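Long-range contacts in putative periplasmic protein (Salmonella enterica subsp. enterica serovar Typhimurium, PDB 4J32), which probably acts as the periplasmic immunity protein Tai4, binding and inhibiting the type VI secretion amidase effector Tae4, a papain-like peptidoglycan hydrolase: residues N16-A24 and A36-L44; I53-Y64 and D84-L94. All blocks are in the same frame, centred on the assembly; numbering follows the deposited sequence. Where two conformers were deposited one is given.

Contact 1 of 2, residues N16-A24 and A36-L44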
loop_
_atom_site.group_PDB
_atom_site.type_symbol
_atom_site.label_atom_id
_atom_site.label_comp_id
_atom_site.label_asym_id
_atom_site.label_seq_id
_atom_site.Cartn_x
_atom_site.Cartn_y
_atom_site.Cartn_z
ATOM N N ASN B 16 -9.881 -5.439 -1.344
ATOM C CA ASN B 16 -9.378 -4.221 -0.673
ATOM C C ASN B 16 -8.814 -4.548 0.687
ATOM O O ASN B 16 -7.760 -4.013 1.077
ATOM C CB ASN B 16 -10.466 -3.145 -0.545
ATOM C CG ASN B 16 -10.895 -2.546 -1.878
ATOM O OD1 ASN B 16 -10.295 -2.779 -2.926
ATOM N ND2 ASN B 16 -11.969 -1.763 -1.837
ATOM N N TRP B 17 -9.538 -5.414 1.422
ATOM C CA TRP B 17 -9.062 -5.961 2.684
ATOM C C TRP B 17 -7.725 -6.668 2.502
ATOM O O TRP B 17 -6.795 -6.450 3.270
ATOM C CB TRP B 17 -10.099 -6.918 3.328
ATOM C CG TRP B 17 -9.760 -7.193 4.778
ATOM C CD1 TRP B 17 -10.237 -6.517 5.857
ATOM C CD2 TRP B 17 -8.846 -8.171 5.286
ATOM N NE1 TRP B 17 -9.688 -7.009 7.009
ATOM C CE2 TRP B 17 -8.824 -8.025 6.693
ATOM C CE3 TRP B 17 -8.053 -9.172 4.690
ATOM C CZ2 TRP B 17 -8.037 -8.841 7.533
ATOM C CZ3 TRP B 17 -7.266 -9.977 5.516
ATOM C CH2 TRP B 17 -7.267 -9.817 6.929
ATOM N N ALA B 18 -7.640 -7.542 1.503
ATOM C CA ALA B 18 -6.403 -8.287 1.271
ATOM C C ALA B 18 -5.196 -7.332 1.116
ATOM O O ALA B 18 -4.132 -7.527 1.749
ATOM C CB ALA B 18 -6.567 -9.187 0.023
ATOM N N LEU B 19 -5.360 -6.310 0.289
ATOM C CA LEU B 19 -4.276 -5.372 0.036
ATOM C C LEU B 19 -3.867 -4.595 1.305
ATOM O O LEU B 19 -2.670 -4.557 1.658
ATOM C CB LEU B 19 -4.658 -4.414 -1.095
ATOM C CG LEU B 19 -3.661 -3.284 -1.394
ATOM C CD1 LEU B 19 -2.223 -3.847 -1.685
ATOM C CD2 LEU B 19 -4.207 -2.473 -2.582
ATOM N N SER B 20 -4.849 -4.003 1.991
ATOM C CA SER B 20 -4.538 -3.207 3.180
ATOM C C SER B 20 -3.961 -4.063 4.296
ATOM O O SER B 20 -3.018 -3.627 4.967
ATOM C CB SER B 20 -5.730 -2.372 3.671
ATOM O OG SER B 20 -6.915 -3.135 3.676
ATOM N N HIS B 21 -4.492 -5.277 4.475
ATOM C CA HIS B 21 -3.951 -6.184 5.483
ATOM C C HIS B 21 -2.486 -6.528 5.184
ATOM O O HIS B 21 -1.644 -6.525 6.087
ATOM C CB HIS B 21 -4.787 -7.461 5.594
ATOM C CG HIS B 21 -4.256 -8.424 6.603
ATOM N ND1 HIS B 21 -4.324 -8.191 7.959
ATOM C CD2 HIS B 21 -3.627 -9.612 6.453
ATOM C CE1 HIS B 21 -3.768 -9.203 8.603
ATOM N NE2 HIS B 21 -3.318 -10.069 7.708
ATOM N N CYS B 22 -2.198 -6.830 3.921
ATOM C CA CYS B 22 -0.823 -7.180 3.554
ATOM C C CYS B 22 0.129 -6.007 3.839
ATOM O O CYS B 22 1.244 -6.199 4.358
ATOM C CB CYS B 22 -0.768 -7.573 2.087
ATOM S SG CYS B 22 0.883 -8.050 1.537
ATOM N N LEU B 23 -0.325 -4.797 3.530
ATOM C CA LEU B 23 0.499 -3.600 3.801
ATOM C C LEU B 23 0.741 -3.447 5.314
ATOM O O LEU B 23 1.856 -3.111 5.747
ATOM C CB LEU B 23 -0.162 -2.362 3.182
ATOM C CG LEU B 23 -0.257 -2.324 1.653
ATOM C CD1 LEU B 23 -1.145 -1.129 1.176
ATOM C CD2 LEU B 23 1.173 -2.261 1.013
ATOM N N ALA B 24 -0.283 -3.751 6.120
ATOM C CA ALA B 24 -0.145 -3.770 7.577
ATOM C C ALA B 24 0.873 -4.800 8.054
ATOM O O ALA B 24 1.487 -4.625 9.103
ATOM C CB ALA B 24 -1.496 -4.050 8.245
ATOM N N ALA B 36 -2.878 1.127 7.918
ATOM C CA ALA B 36 -3.275 0.007 7.083
ATOM C C ALA B 36 -4.262 -0.922 7.818
ATOM O O ALA B 36 -5.226 -1.379 7.212
ATOM C CB ALA B 36 -2.038 -0.758 6.563
ATOM N N ARG B 37 -4.042 -1.167 9.109
ATOM C CA ARG B 37 -4.983 -1.965 9.927
ATOM C C ARG B 37 -6.346 -1.285 10.024
ATOM O O ARG B 37 -7.377 -1.932 9.930
ATOM C CB ARG B 37 -4.457 -2.149 11.340
ATOM C CG ARG B 37 -3.384 -3.156 11.461
ATOM C CD ARG B 37 -3.008 -3.240 12.944
ATOM N NE ARG B 37 -2.132 -4.377 13.175
ATOM C CZ ARG B 37 -1.913 -4.925 14.370
ATOM N NH1 ARG B 37 -2.495 -4.431 15.458
ATOM N NH2 ARG B 37 -1.102 -5.976 14.479
ATOM N N ALA B 38 -6.344 0.024 10.245
ATOM C CA ALA B 38 -7.610 0.773 10.376
ATOM C C ALA B 38 -8.377 0.710 9.062
ATOM O O ALA B 38 -9.609 0.496 9.049
ATOM C CB ALA B 38 -7.336 2.217 10.759
ATOM N N THR B 39 -7.645 0.901 7.964
ATOM C CA THR B 39 -8.199 0.840 6.619
ATOM C C THR B 39 -8.788 -0.555 6.351
ATOM O O THR B 39 -9.929 -0.683 5.885
ATOM C CB THR B 39 -7.113 1.225 5.569
ATOM O OG1 THR B 39 -6.746 2.600 5.756
ATOM C CG2 THR B 39 -7.620 1.018 4.125
ATOM N N ALA B 40 -8.031 -1.605 6.655
ATOM C CA ALA B 40 -8.583 -2.952 6.474
ATOM C C ALA B 40 -9.877 -3.133 7.290
ATOM O O ALA B 40 -10.843 -3.712 6.795
ATOM C CB ALA B 40 -7.546 -4.035 6.831
ATOM N N SER B 41 -9.918 -2.588 8.507
ATOM C CA SER B 41 -11.091 -2.812 9.371
ATOM C C SER B 41 -12.359 -2.187 8.724
ATOM O O SER B 41 -13.476 -2.690 8.916
ATOM C CB SER B 41 -10.862 -2.295 10.796
ATOM O OG SER B 41 -10.954 -0.892 10.875
ATOM N N ALA B 42 -12.175 -1.116 7.956
ATOM C CA ALA B 42 -13.295 -0.467 7.258
ATOM C C ALA B 42 -13.901 -1.435 6.234
ATOM O O ALA B 42 -15.134 -1.551 6.111
ATOM C CB ALA B 42 -12.832 0.825 6.576
ATOM N N TYR B 43 -13.043 -2.143 5.495
ATOM C CA TYR B 43 -13.565 -3.118 4.509
ATOM C C TYR B 43 -14.222 -4.326 5.183
ATOM O O TYR B 43 -15.214 -4.858 4.660
ATOM C CB TYR B 43 -12.471 -3.554 3.527
ATOM C CG TYR B 43 -11.904 -2.352 2.816
ATOM C CD1 TYR B 43 -12.756 -1.473 2.133
ATOM C CD2 TYR B 43 -10.533 -2.060 2.873
ATOM C CE1 TYR B 43 -12.272 -0.320 1.492
ATOM C CE2 TYR B 43 -10.023 -0.913 2.223
ATOM C CZ TYR B 43 -10.896 -0.063 1.538
ATOM O OH TYR B 43 -10.440 1.067 0.929
ATOM N N LEU B 44 -13.668 -4.767 6.313
ATOM C CA LEU B 44 -14.306 -5.830 7.110
ATOM C C LEU B 44 -15.704 -5.435 7.600
ATOM O O LEU B 44 -16.613 -6.278 7.595
ATOM C CB LEU B 44 -13.395 -6.301 8.272
ATOM C CG LEU B 44 -13.907 -7.425 9.189
ATOM C CD1 LEU B 44 -12.716 -8.247 9.678
ATOM C CD2 LEU B 44 -14.702 -6.857 10.329
HETATM O O HOH W 1 -0.321 -5.725 11.222
#
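N16 and Y43 make the closer of two CH-pi contacts between these helices. CB of N16 stands over the middle of the Y43 ring, 3.5 Å from the ring centroid and 8° off the normal. ND2 of N16 leans over the CE1 side of the ring, the amide plane steeply inclined to it, and OD1 bonds a bound 2-ethoxyethanol. In the second CH-pi contact, CB of A40 lies over a face of the W17 indole, 4.0 Å from the centroid of the five-membered ring. With CG anti to the backbone N (chi1 -165°), the indole lies along the A40 side of helix 36-44. CD1 of W17 also comes 3.0 Å from the carbonyl O of A40.

Small side chains set the spacing. S20 is a knob in a hole formed by A36, T39, A40 and Y43, and its CB sits 3.9 Å from CG2 of T39. CB of A24 meets CB of A36 at 3.7 Å. The segment axes are therefore only 7.9 Å apart and nearly antiparallel, at 160°. This is an antiparallel alpha-alpha hairpin, with A24, A36 and A40 at the interface, made by helices 10-26 and 30-46 of the all-helical immunity protein. Helices 51-65 and 78-86 pack against other sides of helix 10-26.

No direct hydrogen bond crosses between the segments. In one of two conformers, OG of S20 bonds back to O of N16 at 2.9 Å, on the opposite face of that carbonyl from S20 N. That OG lies in plane at the edge of the Y43 ring. At the A24 end, a water bridges the helices. It accepts from NE of R37 at 3.0 Å and donates weakly to O of A24. NH2 of R37 also bonds 2-ethoxyethanol.

Contact 2 of 2, residues I53-Y64 and D84-L94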
loop_
_atom_site.group_PDB
_atom_site.type_symbol
_atom_site.label_atom_id
_atom_site.label_comp_id
_atom_site.label_asym_id
_atom_site.label_seq_id
_atom_site.Cartn_x
_atom_site.Cartn_y
_atom_site.Cartn_z
ATOM N N ILE B 53 -12.788 -16.100 6.716
ATOM C CA ILE B 53 -12.298 -15.795 5.352
ATOM C C ILE B 53 -11.141 -14.804 5.392
ATOM O O ILE B 53 -10.201 -14.905 4.614
ATOM C CB ILE B 53 -13.405 -15.389 4.342
ATOM C CG1 ILE B 53 -12.934 -15.748 2.905
ATOM C CG2 ILE B 53 -13.832 -13.917 4.521
ATOM C CD1 ILE B 53 -14.021 -15.535 1.814
ATOM N N TYR B 54 -11.198 -13.867 6.331
ATOM C CA TYR B 54 -10.087 -12.929 6.502
ATOM C C TYR B 54 -8.838 -13.623 7.070
ATOM O O TYR B 54 -7.710 -13.292 6.673
ATOM C CB TYR B 54 -10.520 -11.759 7.398
ATOM C CG TYR B 54 -11.777 -11.093 6.903
ATOM C CD1 TYR B 54 -11.711 -10.035 5.985
ATOM C CD2 TYR B 54 -13.035 -11.509 7.366
ATOM C CE1 TYR B 54 -12.868 -9.399 5.523
ATOM C CE2 TYR B 54 -14.217 -10.883 6.901
ATOM C CZ TYR B 54 -14.117 -9.836 6.001
ATOM O OH TYR B 54 -15.253 -9.213 5.546
ATOM N N HIS B 55 -9.044 -14.576 7.981
ATOM C CA HIS B 55 -7.950 -15.412 8.487
ATOM C C HIS B 55 -7.284 -16.181 7.340
ATOM O O HIS B 55 -6.058 -16.344 7.326
ATOM C CB HIS B 55 -8.424 -16.431 9.541
ATOM C CG HIS B 55 -9.020 -15.828 10.774
ATOM N ND1 HIS B 55 -9.626 -16.601 11.748
ATOM C CD2 HIS B 55 -9.139 -14.540 11.184
ATOM C CE1 HIS B 55 -10.075 -15.813 12.710
ATOM N NE2 HIS B 55 -9.803 -14.560 12.389
ATOM N N GLU B 56 -8.088 -16.677 6.394
ATOM C CA GLU B 56 -7.513 -17.405 5.250
ATOM C C GLU B 56 -6.786 -16.460 4.268
ATOM O O GLU B 56 -5.746 -16.813 3.719
ATOM C CB GLU B 56 -8.597 -18.191 4.509
ATOM C CG GLU B 56 -8.024 -19.254 3.538
ATOM C CD GLU B 56 -7.139 -20.325 4.176
ATOM O OE1 GLU B 56 -7.081 -20.480 5.428
ATOM O OE2 GLU B 56 -6.498 -21.074 3.392
ATOM N N ILE B 57 -7.354 -15.287 4.023
ATOM C CA ILE B 57 -6.660 -14.249 3.244
ATOM C C ILE B 57 -5.287 -13.951 3.879
ATOM O O ILE B 57 -4.267 -13.884 3.183
ATOM C CB ILE B 57 -7.500 -12.974 3.103
ATOM C CG1 ILE B 57 -8.742 -13.289 2.262
ATOM C CG2 ILE B 57 -6.673 -11.845 2.422
ATOM C CD1 ILE B 57 -9.822 -12.154 2.191
ATOM N N ASP B 58 -5.274 -13.788 5.198
ATOM C CA ASP B 58 -4.002 -13.657 5.944
ATOM C C ASP B 58 -3.030 -14.814 5.725
ATOM O O ASP B 58 -1.827 -14.568 5.571
ATOM C CB ASP B 58 -4.268 -13.477 7.444
ATOM C CG ASP B 58 -2.992 -13.466 8.279
ATOM O OD1 ASP B 58 -2.272 -12.434 8.275
ATOM O OD2 ASP B 58 -2.711 -14.485 8.957
ATOM N N GLU B 59 -3.520 -16.060 5.722
ATOM C CA GLU B 59 -2.643 -17.216 5.456
ATOM C C GLU B 59 -1.923 -17.072 4.118
ATOM O O GLU B 59 -0.725 -17.406 3.994
ATOM C CB GLU B 59 -3.430 -18.543 5.484
ATOM C CG GLU B 59 -3.892 -18.968 6.870
ATOM C CD GLU B 59 -2.733 -19.294 7.799
ATOM O OE1 GLU B 59 -2.875 -19.067 9.017
ATOM O OE2 GLU B 59 -1.699 -19.793 7.320
ATOM N N ILE B 60 -2.647 -16.584 3.113
ATOM C CA ILE B 60 -2.046 -16.393 1.780
ATOM C C ILE B 60 -1.106 -15.193 1.791
ATOM O O ILE B 60 -0.009 -15.264 1.231
ATOM C CB ILE B 60 -3.112 -16.276 0.653
ATOM C CG1 ILE B 60 -4.058 -17.482 0.712
ATOM C CG2 ILE B 60 -2.437 -16.141 -0.736
ATOM C CD1 ILE B 60 -5.322 -17.340 -0.200
ATOM N N ALA B 61 -1.528 -14.116 2.461
ATOM C CA ALA B 61 -0.712 -12.907 2.561
ATOM C C ALA B 61 0.653 -13.245 3.150
ATOM O O ALA B 61 1.669 -12.697 2.700
ATOM C CB ALA B 61 -1.407 -11.839 3.404
ATOM N N LYS B 62 0.670 -14.144 4.137
ATOM C CA LYS B 62 1.924 -14.484 4.803
ATOM C C LYS B 62 2.902 -15.219 3.876
ATOM O O LYS B 62 4.114 -15.197 4.118
ATOM C CB LYS B 62 1.666 -15.229 6.124
ATOM C CG LYS B 62 1.080 -14.326 7.232
ATOM C CD LYS B 62 0.649 -15.134 8.447
ATOM C CE LYS B 62 0.128 -14.293 9.619
ATOM N NZ LYS B 62 0.499 -12.852 9.557
ATOM N N LYS B 63 2.397 -15.825 2.796
ATOM C CA LYS B 63 3.260 -16.489 1.807
ATOM C C LYS B 63 4.043 -15.428 1.012
ATOM O O LYS B 63 5.077 -15.738 0.420
ATOM C CB LYS B 63 2.446 -17.339 0.829
ATOM C CG LYS B 63 1.754 -18.551 1.468
ATOM C CD LYS B 63 0.777 -19.194 0.494
ATOM C CE LYS B 63 0.031 -20.335 1.185
ATOM N NZ LYS B 63 -0.417 -21.336 0.182
ATOM N N TYR B 64 3.532 -14.199 0.995
ATOM C CA TYR B 64 4.160 -13.082 0.270
ATOM C C TYR B 64 4.931 -12.193 1.234
ATOM O O TYR B 64 6.002 -11.714 0.895
ATOM C CB TYR B 64 3.104 -12.240 -0.491
ATOM C CG TYR B 64 2.622 -12.975 -1.724
ATOM C CD1 TYR B 64 3.234 -12.757 -2.970
ATOM C CD2 TYR B 64 1.582 -13.931 -1.636
ATOM C CE1 TYR B 64 2.832 -13.483 -4.110
ATOM C CE2 TYR B 64 1.162 -14.647 -2.769
ATOM C CZ TYR B 64 1.792 -14.415 -4.002
ATOM O OH TYR B 64 1.407 -15.128 -5.125
ATOM N N ASP B 84 2.293 -8.067 -5.605
ATOM C CA ASP B 84 2.306 -9.421 -6.166
ATOM C C ASP B 84 1.182 -10.248 -5.516
ATOM O O ASP B 84 0.494 -11.042 -6.190
ATOM C CB ASP B 84 3.670 -10.093 -5.941
ATOM C CG ASP B 84 4.761 -9.552 -6.879
ATOM O OD1 ASP B 84 4.439 -8.798 -7.844
ATOM O OD2 ASP B 84 5.941 -9.938 -6.681
ATOM N N PHE B 85 1.042 -10.103 -4.208
ATOM C CA PHE B 85 0.011 -10.857 -3.460
ATOM C C PHE B 85 -1.384 -10.633 -4.041
ATOM O O PHE B 85 -2.135 -11.590 -4.218
ATOM C CB PHE B 85 0.034 -10.436 -1.989
ATOM C CG PHE B 85 -1.171 -10.904 -1.178
ATOM C CD1 PHE B 85 -1.572 -12.244 -1.188
ATOM C CD2 PHE B 85 -1.866 -9.993 -0.358
ATOM C CE1 PHE B 85 -2.694 -12.680 -0.410
ATOM C CE2 PHE B 85 -2.967 -10.421 0.433
ATOM C CZ PHE B 85 -3.376 -11.753 0.393
ATOM N N ILE B 86 -1.738 -9.383 -4.353
ATOM C CA ILE B 86 -3.123 -9.127 -4.758
ATOM C C ILE B 86 -3.446 -9.669 -6.153
ATOM O O ILE B 86 -4.625 -9.730 -6.537
ATOM C CB ILE B 86 -3.566 -7.660 -4.550
ATOM C CG1 ILE B 86 -2.700 -6.687 -5.371
ATOM C CG2 ILE B 86 -3.531 -7.330 -3.064
ATOM C CD1 ILE B 86 -3.327 -5.294 -5.559
ATOM N N HIS B 87 -2.412 -10.121 -6.874
ATOM C CA HIS B 87 -2.583 -10.824 -8.161
ATOM C C HIS B 87 -2.607 -12.351 -8.023
ATOM O O HIS B 87 -2.727 -13.086 -9.023
ATOM C CB HIS B 87 -1.480 -10.410 -9.140
ATOM C CG HIS B 87 -1.564 -8.966 -9.547
ATOM N ND1 HIS B 87 -1.001 -7.956 -8.803
ATOM C CD2 HIS B 87 -2.142 -8.370 -10.619
ATOM C CE1 HIS B 87 -1.240 -6.793 -9.389
ATOM N NE2 HIS B 87 -1.929 -7.016 -10.495
ATOM N N ASP B 88 -2.479 -12.830 -6.791
ATOM C CA ASP B 88 -2.365 -14.277 -6.536
ATOM C C ASP B 88 -3.638 -15.027 -6.940
ATOM O O ASP B 88 -4.742 -14.618 -6.592
ATOM C CB ASP B 88 -1.996 -14.512 -5.062
ATOM C CG ASP B 88 -1.862 -15.969 -4.717
ATOM O OD1 ASP B 88 -2.897 -16.548 -4.364
ATOM O OD2 ASP B 88 -0.743 -16.536 -4.790
ATOM N N ARG B 89 -3.463 -16.107 -7.701
ATOM C CA ARG B 89 -4.585 -16.891 -8.209
ATOM C C ARG B 89 -5.379 -17.549 -7.069
ATOM O O ARG B 89 -6.608 -17.553 -7.102
ATOM C CB ARG B 89 -4.093 -17.946 -9.201
ATOM C CG ARG B 89 -5.219 -18.654 -9.938
ATOM C CD ARG B 89 -4.721 -19.806 -10.834
ATOM N NE ARG B 89 -4.631 -21.081 -10.112
ATOM C CZ ARG B 89 -5.673 -21.770 -9.631
ATOM N NH1 ARG B 89 -6.923 -21.326 -9.772
ATOM N NH2 ARG B 89 -5.463 -22.908 -8.983
ATOM N N GLU B 90 -4.682 -18.090 -6.065
ATOM C CA GLU B 90 -5.320 -18.734 -4.907
ATOM C C GLU B 90 -6.243 -17.760 -4.157
ATOM O O GLU B 90 -7.353 -18.117 -3.747
ATOM C CB GLU B 90 -4.244 -19.321 -3.968
ATOM C CG GLU B 90 -4.781 -19.968 -2.687
ATOM C CD GLU B 90 -3.699 -20.473 -1.720
ATOM O OE1 GLU B 90 -2.484 -20.215 -1.925
ATOM O OE2 GLU B 90 -4.080 -21.141 -0.741
ATOM N N LEU B 91 -5.756 -16.536 -3.979
ATOM C CA LEU B 91 -6.523 -15.477 -3.328
ATOM C C LEU B 91 -7.788 -15.166 -4.118
ATOM O O LEU B 91 -8.891 -15.075 -3.560
ATOM C CB LEU B 91 -5.676 -14.208 -3.195
ATOM C CG LEU B 91 -6.409 -12.951 -2.716
ATOM C CD1 LEU B 91 -6.916 -13.107 -1.268
ATOM C CD2 LEU B 91 -5.548 -11.646 -2.871
ATOM N N ASN B 92 -7.634 -14.995 -5.426
ATOM C CA ASN B 92 -8.777 -14.620 -6.196
ATOM C C ASN B 92 -9.817 -15.786 -6.267
ATOM O O ASN B 92 -11.020 -15.530 -6.198
ATOM C CB ASN B 92 -8.312 -13.924 -7.489
ATOM C CG ASN B 92 -7.747 -12.494 -7.208
ATOM O OD1 ASN B 92 -8.519 -11.552 -7.021
ATOM N ND2 ASN B 92 -6.400 -12.348 -7.131
ATOM N N GLU B 93 -9.350 -17.039 -6.312
ATOM C CA GLU B 93 -10.236 -18.208 -6.258
ATOM C C GLU B 93 -10.944 -18.350 -4.917
ATOM O O GLU B 93 -12.125 -18.663 -4.870
ATOM C CB GLU B 93 -9.484 -19.497 -6.625
ATOM C CG GLU B 93 -8.992 -19.511 -8.067
ATOM C CD GLU B 93 -10.093 -19.196 -9.090
ATOM O OE1 GLU B 93 -11.179 -19.826 -9.053
ATOM O OE2 GLU B 93 -9.862 -18.305 -9.943
ATOM N N LEU B 94 -10.217 -18.099 -3.827
ATOM C CA LEU B 94 -10.796 -18.099 -2.479
ATOM C C LEU B 94 -11.995 -17.142 -2.385
ATOM O O LEU B 94 -13.055 -17.482 -1.842
ATOM C CB LEU B 94 -9.739 -17.665 -1.455
ATOM C CG LEU B 94 -10.167 -17.473 0.005
ATOM C CD1 LEU B 94 -10.569 -18.840 0.648
ATOM C CD2 LEU B 94 -9.057 -16.816 0.816
HETATM O O HOH W 2 0.685 -13.448 -7.411
#
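F85 and I60 form the tight centre of this contact. The F85 ring is a knob held by I57, I60, A61 and Y64. CA of A61 lies over one face, 3.7 Å from the ring centroid, and CD2 of L91 covers the opposite face. CG2 of I57 and CG2 of I60 meet the ring edge in plane, the latter 3.5 Å from CE1. CG of F85 is anti to its own N (chi1 167°), which lays the ring over A61, between I57 and Y64. I60 in turn is a knob among F85, E90, L91 and L94. Its CD1 branch reaches between E90 and L91. L94 closes the row, with CD2 against CG of E56 and CG1 of I57.

Y64 continues the packing toward the polar end. CA of F85 stands 3.6 Å from the centroid of the Y64 ring, only 6° off the normal. The two aromatic planes are inclined at 44°. OH of Y64 donates to OD2 of D88 at 2.6 Å, using the anti lone pair. OD1 of D88 accepts from N of L91, also on its anti side, so the carboxylate ties Y64 to the helix start. A water donates to both OH of Y64 and O of D84.

The solvent side is looser. K63 is exposed and crosses E90 at about a right angle. At this rim its NZ makes a salt bridge of 3.2 Å to OE1 of E90, on the syn side, in one of the two E90 conformers. Across the two segments K63 touches E90 alone.

D88 is the N-cap of helix 89-96, after the short turn that follows helix 78-86. The pair of helices joined by this turn packs on helix 51-65 by knobs-into-holes, as part of the Tai4 helical bundle.

Overall arrangement
Contact 1 closes before contact 2 opens along the chain, and their centres are 13 Å apart. Helices 30-46 and 51-65 follow each other. Helix 10-26, half of contact 1, lies between helix 30-46 and the helices of contact 2. Its W17 and A18 pack on Y54, I57 and F85, and H21 NE2 probably hydrogen-bonds D58 OD1. The C22-C82 disulfide also ties this helix to helix 78-86. All four segments belong to the same immunity-protein domain and build one compact helical bundle. Both contacts touch the second Tai4 subunit. Both also reach the chain of the partner protein, presumably the effector Tae4, through residues such as L44 and H55, consistent with a role in effector binding.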